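Local coordinates for protein carboxylase (Deinococcus radiodurans, PDB 5H80) that probably carboxylates the biotin of a carrier domain at the expense of ATP, as the biotin carboxylase part of a single-chain multienzyme, at residues Y62-D66 / S415-D419; A87-D91 / G112-E116; A38-E42 / D66-H71. All coordinates share one frame; numbering follows the deposited sequence.

Contact 1. Residues Y62-D66 / S415-D419; sequences YAPDD and SPQYD
Asp65 reaches across to the 415-419 turn and takes one hydroxyl on each carboxylate oxygen. Tyr418 OH donates to Asp65 OD1 at 2.7 Å, on the syn side and close to the carboxylate plane, while Ser415 OG donates to Asp65 OD2 at 2.9 Å from well above that plane. Asp65 CG sits between its own backbone N and carbonyl carbon (chi1 71°), which turns the carboxylate out to meet both donors. The tight part lies round the phenol: Ala63, whose side chain ends at CB, brings that atom 3.6 Å from Tyr418 OH, and buried Asp66, whose main partner is Arg40, sets OD2 over one face of the ring, with Asp66 CG 3.7 Å from Tyr418 CE2. Toward solvent the contact thins to exposed Gln417, whose CG brushes Asp65 OD2 at 3.4 Å and whose OE1 turns to Ala86 N. With an alanine at Asp65, both hydroxyls would probably lose this acceptor and the Tyr418 ring would be less firmly placed. Ser415 OG also accepts from Gln417 N, so the serine suits an ST turn, set within a type I beta turn; this turn of the biotin carboxylase C-terminal domain docks on the loop after strand 57-62 of the N-terminal domain.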
loop_
_atom_site.group_PDB
_atom_site.type_symbol
_atom_site.label_atom_id
_atom_site.label_comp_id
_atom_site.label_asym_id
_atom_site.label_seq_id
_atom_site.Cartn_x
_atom_site.Cartn_y
_atom_site.Cartn_z
ATOM N N TYR A 62 19.640 -11.780 -16.932
ATOM C CA TYR A 62 18.963 -11.127 -17.999
ATOM C C TYR A 62 19.473 -11.508 -19.383
ATOM O O TYR A 62 20.677 -11.822 -19.551
ATOM C CB TYR A 62 18.959 -9.559 -17.888
ATOM C CG TYR A 62 20.335 -8.956 -17.875
ATOM C CD1 TYR A 62 20.794 -8.309 -18.997
ATOM C CD2 TYR A 62 21.257 -9.077 -16.768
ATOM C CE1 TYR A 62 22.084 -7.844 -19.084
ATOM C CE2 TYR A 62 22.577 -8.515 -16.833
ATOM C CZ TYR A 62 22.936 -7.890 -18.002
ATOM O OH TYR A 62 24.187 -7.382 -18.159
ATOM N N ALA A 63 18.556 -11.540 -20.306
ATOM C CA ALA A 63 18.860 -11.643 -21.738
ATOM C C ALA A 63 19.007 -10.244 -22.274
ATOM O O ALA A 63 18.372 -9.300 -21.758
ATOM C CB ALA A 63 17.715 -12.348 -22.433
ATOM N N PRO A 64 19.885 -10.012 -23.305
ATOM C CA PRO A 64 19.976 -8.654 -23.777
ATOM C C PRO A 64 18.724 -7.839 -24.203
ATOM O O PRO A 64 18.607 -6.626 -23.934
ATOM C CB PRO A 64 21.019 -8.760 -24.971
ATOM C CG PRO A 64 21.685 -10.093 -24.801
ATOM C CD PRO A 64 20.635 -10.965 -24.169
ATOM N N ASP A 65 17.740 -8.467 -24.787
ATOM C CA ASP A 65 16.463 -7.828 -25.150
ATOM C C ASP A 65 15.580 -7.500 -23.940
ATOM O O ASP A 65 14.593 -6.914 -24.116
ATOM C CB ASP A 65 15.652 -8.645 -26.085
ATOM C CG ASP A 65 15.044 -9.879 -25.451
ATOM O OD1 ASP A 65 15.412 -10.321 -24.343
ATOM O OD2 ASP A 65 14.265 -10.533 -26.206
ATOM N N ASP A 66 16.054 -7.867 -22.759
ATOM C CA ASP A 66 15.398 -7.621 -21.488
ATOM C C ASP A 66 16.201 -6.659 -20.680
ATOM O O ASP A 66 15.966 -6.509 -19.479
ATOM C CB ASP A 66 15.210 -8.967 -20.763
ATOM C CG ASP A 66 13.907 -9.044 -19.946
ATOM O OD1 ASP A 66 13.014 -8.173 -20.156
ATOM O OD2 ASP A 66 13.822 -10.010 -19.177
ATOM N N SER A 415 9.832 -6.638 -25.229
ATOM C CA SER A 415 10.183 -7.609 -26.257
ATOM C C SER A 415 9.037 -8.562 -26.401
ATOM O O SER A 415 8.441 -9.028 -25.378
ATOM C CB SER A 415 11.458 -8.372 -25.855
ATOM O OG SER A 415 11.566 -9.600 -26.581
ATOM N N PRO A 416 8.716 -8.927 -27.658
ATOM C CA PRO A 416 7.679 -9.947 -27.840
ATOM C C PRO A 416 8.071 -11.351 -27.375
ATOM O O PRO A 416 7.266 -12.284 -27.487
ATOM C CB PRO A 416 7.467 -9.958 -29.361
ATOM C CG PRO A 416 8.775 -9.550 -29.928
ATOM C CD PRO A 416 9.358 -8.544 -28.940
ATOM N N GLN A 417 9.285 -11.561 -26.877
ATOM C CA GLN A 417 9.656 -12.820 -26.351
ATOM C C GLN A 417 8.919 -13.160 -25.075
ATOM O O GLN A 417 8.882 -14.303 -24.667
ATOM C CB GLN A 417 11.142 -12.827 -26.029
ATOM C CG GLN A 417 12.025 -12.871 -27.293
ATOM C CD GLN A 417 12.044 -14.270 -27.850
ATOM O OE1 GLN A 417 12.125 -15.258 -27.091
ATOM N NE2 GLN A 417 11.902 -14.386 -29.160
ATOM N N TYR A 418 8.323 -12.160 -24.445
ATOM C CA TYR A 418 7.814 -12.322 -23.068
ATOM C C TYR A 418 6.340 -11.950 -23.136
ATOM O O TYR A 418 5.848 -11.324 -24.082
ATOM C CB TYR A 418 8.549 -11.444 -22.040
ATOM C CG TYR A 418 10.050 -11.543 -22.169
ATOM C CD1 TYR A 418 10.660 -12.771 -21.952
ATOM C CD2 TYR A 418 10.792 -10.525 -22.653
ATOM C CE1 TYR A 418 12.039 -12.934 -22.160
ATOM C CE2 TYR A 418 12.194 -10.665 -22.853
ATOM C CZ TYR A 418 12.793 -11.893 -22.622
ATOM O OH TYR A 418 14.165 -12.137 -22.830
ATOM N N ASP A 419 5.649 -12.350 -22.091
ATOM C CA ASP A 419 4.241 -12.100 -22.031
ATOM C C ASP A 419 3.926 -10.592 -22.038
ATOM O O ASP A 419 4.845 -9.754 -21.932
ATOM C CB ASP A 419 3.651 -12.883 -20.875
ATOM C CG ASP A 419 3.923 -12.248 -19.498
ATOM O OD1 ASP A 419 4.130 -11.000 -19.401
ATOM O OD2 ASP A 419 3.968 -13.018 -18.513
#

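Contact 2. Residues A87-D91 / G112-E116; sequences AAYLD and GFLSE
Tyr89 and Phe113 lie side by side and point the same way, their rings oblique to each other with planes at 68° and centroids 5.7 Å apart. The closest approach of the pair is at the root of the tyrosine, where Tyr89 CB meets Phe113 CD1 at 3.4 Å. Tyrosine suits this buried place because its ring packs against carbon while its hydroxyl, well beyond Phe113, accepts from Ala63 N. The aliphatic contacts centre on Leu90: its CD2 branch comes within 3.6 Å of Phe113 CA and 4.0 Å of Phe113 CD1, and the same methyl touches Leu114 CD2 at 4.0 Å. Leucine and phenylalanine suit a contact made by packing, since their side chains offer only carbon. The two methyls of Leu114 end beside the backbone carbonyls of Tyr89 and Leu90. In the fold, this joins helix 86-89 and the residues that follow it to the loop after strand 106-108, in the parallel-sheet N-terminal domain of a biotin carboxylase. Polar bonding stays within 112-116. A type II' beta turn runs from Gly112 to Ser115, and Gly112 O accepts from both Ser115 N and Ser115 OG, the hydroxyl at 2.8 Å; the two donors arrive from the same face of the carbonyl plane. Buried Tyr89 O, by contrast, has no polar partner in the model.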
loop_
_atom_site.group_PDB
_atom_site.type_symbol
_atom_site.label_atom_id
_atom_site.label_comp_id
_atom_site.label_asym_id
_atom_site.label_seq_id
_atom_site.Cartn_x
_atom_site.Cartn_y
_atom_site.Cartn_z
ATOM N N ALA A 87 13.872 -18.605 -24.195
ATOM C CA ALA A 87 14.898 -19.687 -24.145
ATOM C C ALA A 87 16.104 -19.508 -23.177
ATOM O O ALA A 87 16.572 -20.459 -22.611
ATOM C CB ALA A 87 15.481 -19.919 -25.547
ATOM N N ALA A 88 16.637 -18.311 -23.111
ATOM C CA ALA A 88 17.805 -18.004 -22.285
ATOM C C ALA A 88 17.484 -18.251 -20.813
ATOM O O ALA A 88 18.367 -18.736 -20.058
ATOM C CB ALA A 88 18.198 -16.544 -22.460
ATOM N N TYR A 89 16.261 -17.860 -20.412
ATOM C CA TYR A 89 15.766 -18.059 -19.001
ATOM C C TYR A 89 15.328 -19.495 -18.683
ATOM O O TYR A 89 15.296 -19.875 -17.518
ATOM C CB TYR A 89 14.635 -17.057 -18.692
ATOM C CG TYR A 89 14.990 -15.565 -18.808
ATOM C CD1 TYR A 89 15.412 -14.864 -17.690
ATOM C CD2 TYR A 89 14.803 -14.865 -19.950
ATOM C CE1 TYR A 89 15.773 -13.566 -17.809
ATOM C CE2 TYR A 89 15.119 -13.516 -20.049
ATOM C CZ TYR A 89 15.513 -12.862 -18.891
ATOM O OH TYR A 89 15.856 -11.553 -18.925
ATOM N N LEU A 90 15.166 -20.334 -19.713
ATOM C CA LEU A 90 14.785 -21.725 -19.589
ATOM C C LEU A 90 16.044 -22.657 -19.696
ATOM O O LEU A 90 15.941 -23.898 -19.579
ATOM C CB LEU A 90 13.782 -22.067 -20.707
ATOM C CG LEU A 90 12.454 -21.322 -20.675
ATOM C CD1 LEU A 90 11.660 -21.392 -21.996
ATOM C CD2 LEU A 90 11.707 -21.821 -19.460
ATOM N N ASP A 91 17.236 -22.087 -19.909
ATOM C CA ASP A 91 18.401 -22.980 -19.998
ATOM C C ASP A 91 18.862 -23.351 -18.587
ATOM O O ASP A 91 19.665 -22.700 -17.990
ATOM C CB ASP A 91 19.451 -22.401 -20.974
ATOM C CG ASP A 91 20.665 -23.314 -21.156
ATOM O OD1 ASP A 91 20.919 -24.252 -20.346
ATOM O OD2 ASP A 91 21.437 -22.979 -22.079
ATOM N N GLY A 112 6.118 -19.476 -13.776
ATOM C CA GLY A 112 6.453 -19.737 -15.147
ATOM C C GLY A 112 7.851 -20.293 -15.207
ATOM O O GLY A 112 8.497 -20.675 -14.129
ATOM N N PHE A 113 8.385 -20.252 -16.450
ATOM C CA PHE A 113 9.808 -20.675 -16.671
ATOM C C PHE A 113 9.969 -22.116 -16.032
ATOM O O PHE A 113 9.120 -23.010 -16.274
ATOM C CB PHE A 113 10.730 -19.521 -16.193
ATOM C CG PHE A 113 10.601 -18.238 -17.057
ATOM C CD1 PHE A 113 11.372 -18.070 -18.226
ATOM C CD2 PHE A 113 9.604 -17.289 -16.817
ATOM C CE1 PHE A 113 11.192 -16.967 -19.063
ATOM C CE2 PHE A 113 9.431 -16.168 -17.646
ATOM C CZ PHE A 113 10.257 -15.993 -18.744
ATOM N N LEU A 114 10.861 -22.248 -15.065
ATOM C CA LEU A 114 11.256 -23.569 -14.519
ATOM C C LEU A 114 10.663 -23.821 -13.148
ATOM O O LEU A 114 11.034 -24.759 -12.452
ATOM C CB LEU A 114 12.800 -23.607 -14.478
ATOM C CG LEU A 114 13.492 -23.486 -15.839
ATOM C CD1 LEU A 114 15.003 -23.502 -15.710
ATOM C CD2 LEU A 114 13.029 -24.539 -16.843
ATOM N N SER A 115 9.662 -23.000 -12.731
ATOM C CA SER A 115 9.060 -23.233 -11.421
ATOM C C SER A 115 8.324 -24.541 -11.164
ATOM O O SER A 115 8.111 -24.864 -10.027
ATOM C CB SER A 115 8.106 -22.113 -11.002
ATOM O OG SER A 115 7.117 -21.875 -11.983
ATOM N N GLU A 116 7.927 -25.278 -12.206
ATOM C CA GLU A 116 7.256 -26.494 -12.017
ATOM C C GLU A 116 8.063 -27.640 -12.516
ATOM O O GLU A 116 7.601 -28.725 -12.451
ATOM C CB GLU A 116 5.913 -26.415 -12.790
ATOM C CG GLU A 116 4.974 -25.369 -12.170
ATOM C CD GLU A 116 3.556 -25.462 -12.727
ATOM O OE1 GLU A 116 3.241 -26.365 -13.579
ATOM O OE2 GLU A 116 2.723 -24.640 -12.290
#

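Contact 3. Residues A38-E42 / D66-H71; sequences ANRGE and DAGSLH
The backbones come nearest at Gly41 and His71, whose CA atoms are 6.1 Å apart, with each segment leading into a helix: Gly41 is the N-cap residue of helix 42-53 and Ser69 that of helix 70-74. Arg40 grips Asp66 side-on in a salt bridge. Its NE donates to Asp66 OD2 and its NH1 to Asp66 OD1, both at 2.9 Å and nearly straight (172° and 171°). The carboxylate lies at the guanidinium edge, and both oxygens are met on their syn sides. The arginine chain, bent at chi2 and chi3, folds back to present this edge, and arginine suits the place because its two parallel N-H groups match the two oxygens. Tyr418 and Phe407 add cation-pi contacts, which bring the C-terminal domain to the same charge. Both segments lie in connections that follow the C-terminal ends of neighbouring strands 34-37 and 57-62 in the parallel sheet of the N-terminal domain. His71 lays its ring against the backbone of Arg40: Arg40 CA stands over the ring centre, 3.8 Å from the centroid, a CH-pi contact. Two bonds fix the ring's rotation, NE2 to Val61 O and ND1 to Ser69 OG, the latter in the ring plane at 2.8 Å. Ser69 OG also accepts from His71 N, the capping bond that suits serine here. At Gly41 phi is positive, and a side chain would collide with Arg40 NH2.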
loop_
_atom_site.group_PDB
_atom_site.type_symbol
_atom_site.label_atom_id
_atom_site.label_comp_id
_atom_site.label_asym_id
_atom_site.label_seq_id
_atom_site.Cartn_x
_atom_site.Cartn_y
_atom_site.Cartn_z
ATOM N N ALA A 38 15.884 -16.987 -10.962
ATOM C CA ALA A 38 15.779 -17.596 -12.293
ATOM C C ALA A 38 14.476 -17.208 -13.063
ATOM O O ALA A 38 13.635 -18.033 -13.329
ATOM C CB ALA A 38 15.918 -19.118 -12.226
ATOM N N ASN A 39 14.341 -15.922 -13.360
ATOM C CA ASN A 39 13.138 -15.356 -13.872
ATOM C C ASN A 39 13.419 -13.874 -14.277
ATOM O O ASN A 39 14.593 -13.493 -14.376
ATOM C CB ASN A 39 11.935 -15.433 -12.864
ATOM C CG ASN A 39 10.612 -15.672 -13.572
ATOM O OD1 ASN A 39 10.251 -14.959 -14.487
ATOM N ND2 ASN A 39 9.895 -16.707 -13.223
ATOM N N ARG A 40 12.373 -13.152 -14.663
ATOM C CA ARG A 40 12.532 -11.788 -15.157
ATOM C C ARG A 40 11.297 -10.960 -14.954
ATOM O O ARG A 40 10.256 -11.496 -14.538
ATOM C CB ARG A 40 12.964 -11.894 -16.643
ATOM C CG ARG A 40 12.078 -12.787 -17.459
ATOM C CD ARG A 40 10.874 -12.088 -17.984
ATOM N NE ARG A 40 11.064 -10.747 -18.656
ATOM C CZ ARG A 40 10.066 -9.881 -18.925
ATOM N NH1 ARG A 40 10.275 -8.700 -19.510
ATOM N NH2 ARG A 40 8.794 -10.199 -18.632
ATOM N N GLY A 41 11.346 -9.648 -15.236
ATOM C CA GLY A 41 10.131 -8.876 -15.318
ATOM C C GLY A 41 9.606 -8.609 -13.908
ATOM O O GLY A 41 10.423 -8.684 -12.947
ATOM N N GLU A 42 8.275 -8.482 -13.799
ATOM C CA GLU A 42 7.644 -8.012 -12.536
ATOM C C GLU A 42 7.923 -8.994 -11.355
ATOM O O GLU A 42 8.337 -8.555 -10.253
ATOM C CB GLU A 42 6.188 -7.664 -12.692
ATOM C CG GLU A 42 5.285 -8.842 -12.850
ATOM C CD GLU A 42 4.882 -9.514 -11.519
ATOM O OE1 GLU A 42 4.250 -10.541 -11.623
ATOM O OE2 GLU A 42 5.307 -9.129 -10.387
ATOM N N ASP A 66 16.054 -7.867 -22.759
ATOM C CA ASP A 66 15.398 -7.621 -21.488
ATOM C C ASP A 66 16.201 -6.659 -20.680
ATOM O O ASP A 66 15.966 -6.509 -19.479
ATOM C CB ASP A 66 15.210 -8.967 -20.763
ATOM C CG ASP A 66 13.907 -9.044 -19.946
ATOM O OD1 ASP A 66 13.014 -8.173 -20.156
ATOM O OD2 ASP A 66 13.822 -10.010 -19.177
ATOM N N ALA A 67 17.277 -6.064 -21.251
ATOM C CA ALA A 67 18.220 -5.398 -20.405
ATOM C C ALA A 67 17.715 -4.101 -19.692
ATOM O O ALA A 67 18.257 -3.734 -18.655
ATOM C CB ALA A 67 19.585 -5.192 -21.102
ATOM N N GLY A 68 16.647 -3.525 -20.165
ATOM C CA GLY A 68 16.143 -2.237 -19.584
ATOM C C GLY A 68 15.113 -2.486 -18.462
ATOM O O GLY A 68 14.746 -1.582 -17.750
ATOM N N SER A 69 14.767 -3.712 -18.299
ATOM C CA SER A 69 13.899 -4.197 -17.197
ATOM C C SER A 69 14.437 -3.740 -15.849
ATOM O O SER A 69 15.620 -3.829 -15.522
ATOM C CB SER A 69 13.671 -5.702 -17.200
ATOM O OG SER A 69 12.959 -6.049 -15.937
ATOM N N LEU A 70 13.513 -3.345 -14.954
ATOM C CA LEU A 70 13.876 -2.996 -13.562
ATOM C C LEU A 70 14.539 -4.071 -12.782
ATOM O O LEU A 70 15.407 -3.780 -11.951
ATOM C CB LEU A 70 12.654 -2.406 -12.762
ATOM C CG LEU A 70 12.923 -1.980 -11.314
ATOM C CD1 LEU A 70 13.867 -0.789 -11.240
ATOM C CD2 LEU A 70 11.564 -1.542 -10.678
ATOM N N HIS A 71 14.226 -5.346 -13.090
ATOM C CA HIS A 71 14.907 -6.450 -12.392
ATOM C C HIS A 71 16.449 -6.518 -12.552
ATOM O O HIS A 71 17.112 -7.029 -11.691
ATOM C CB HIS A 71 14.219 -7.737 -12.739
ATOM C CG HIS A 71 14.781 -8.514 -13.900
ATOM N ND1 HIS A 71 14.384 -8.355 -15.216
ATOM C CD2 HIS A 71 15.713 -9.504 -13.890
ATOM C CE1 HIS A 71 15.083 -9.189 -15.979
ATOM N NE2 HIS A 71 15.883 -9.896 -15.205
#

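In the fold
From the N terminus, the chain leaves strand 34-37 through 38-42, runs along helix 42-53 and strand 57-62, and returns at 66-71, where contact 3 closes its loop. Contact 2 follows in series, joining 87-91 to 112-116 after helix 92-101 and strand 106-108. Contact 1 opens at 62-66 and closes only at 415-419, some 350 residues later; contact 2 nests inside this long loop, whereas contact 3 crosses it and shares Asp66 with it. Tyr89 of contact 2 also borders both others, meeting Ala63 and Arg40. Contacts 2 and 3 thus join parts of the N-terminal domain to one another, and contact 1 joins them to the C-terminal domain.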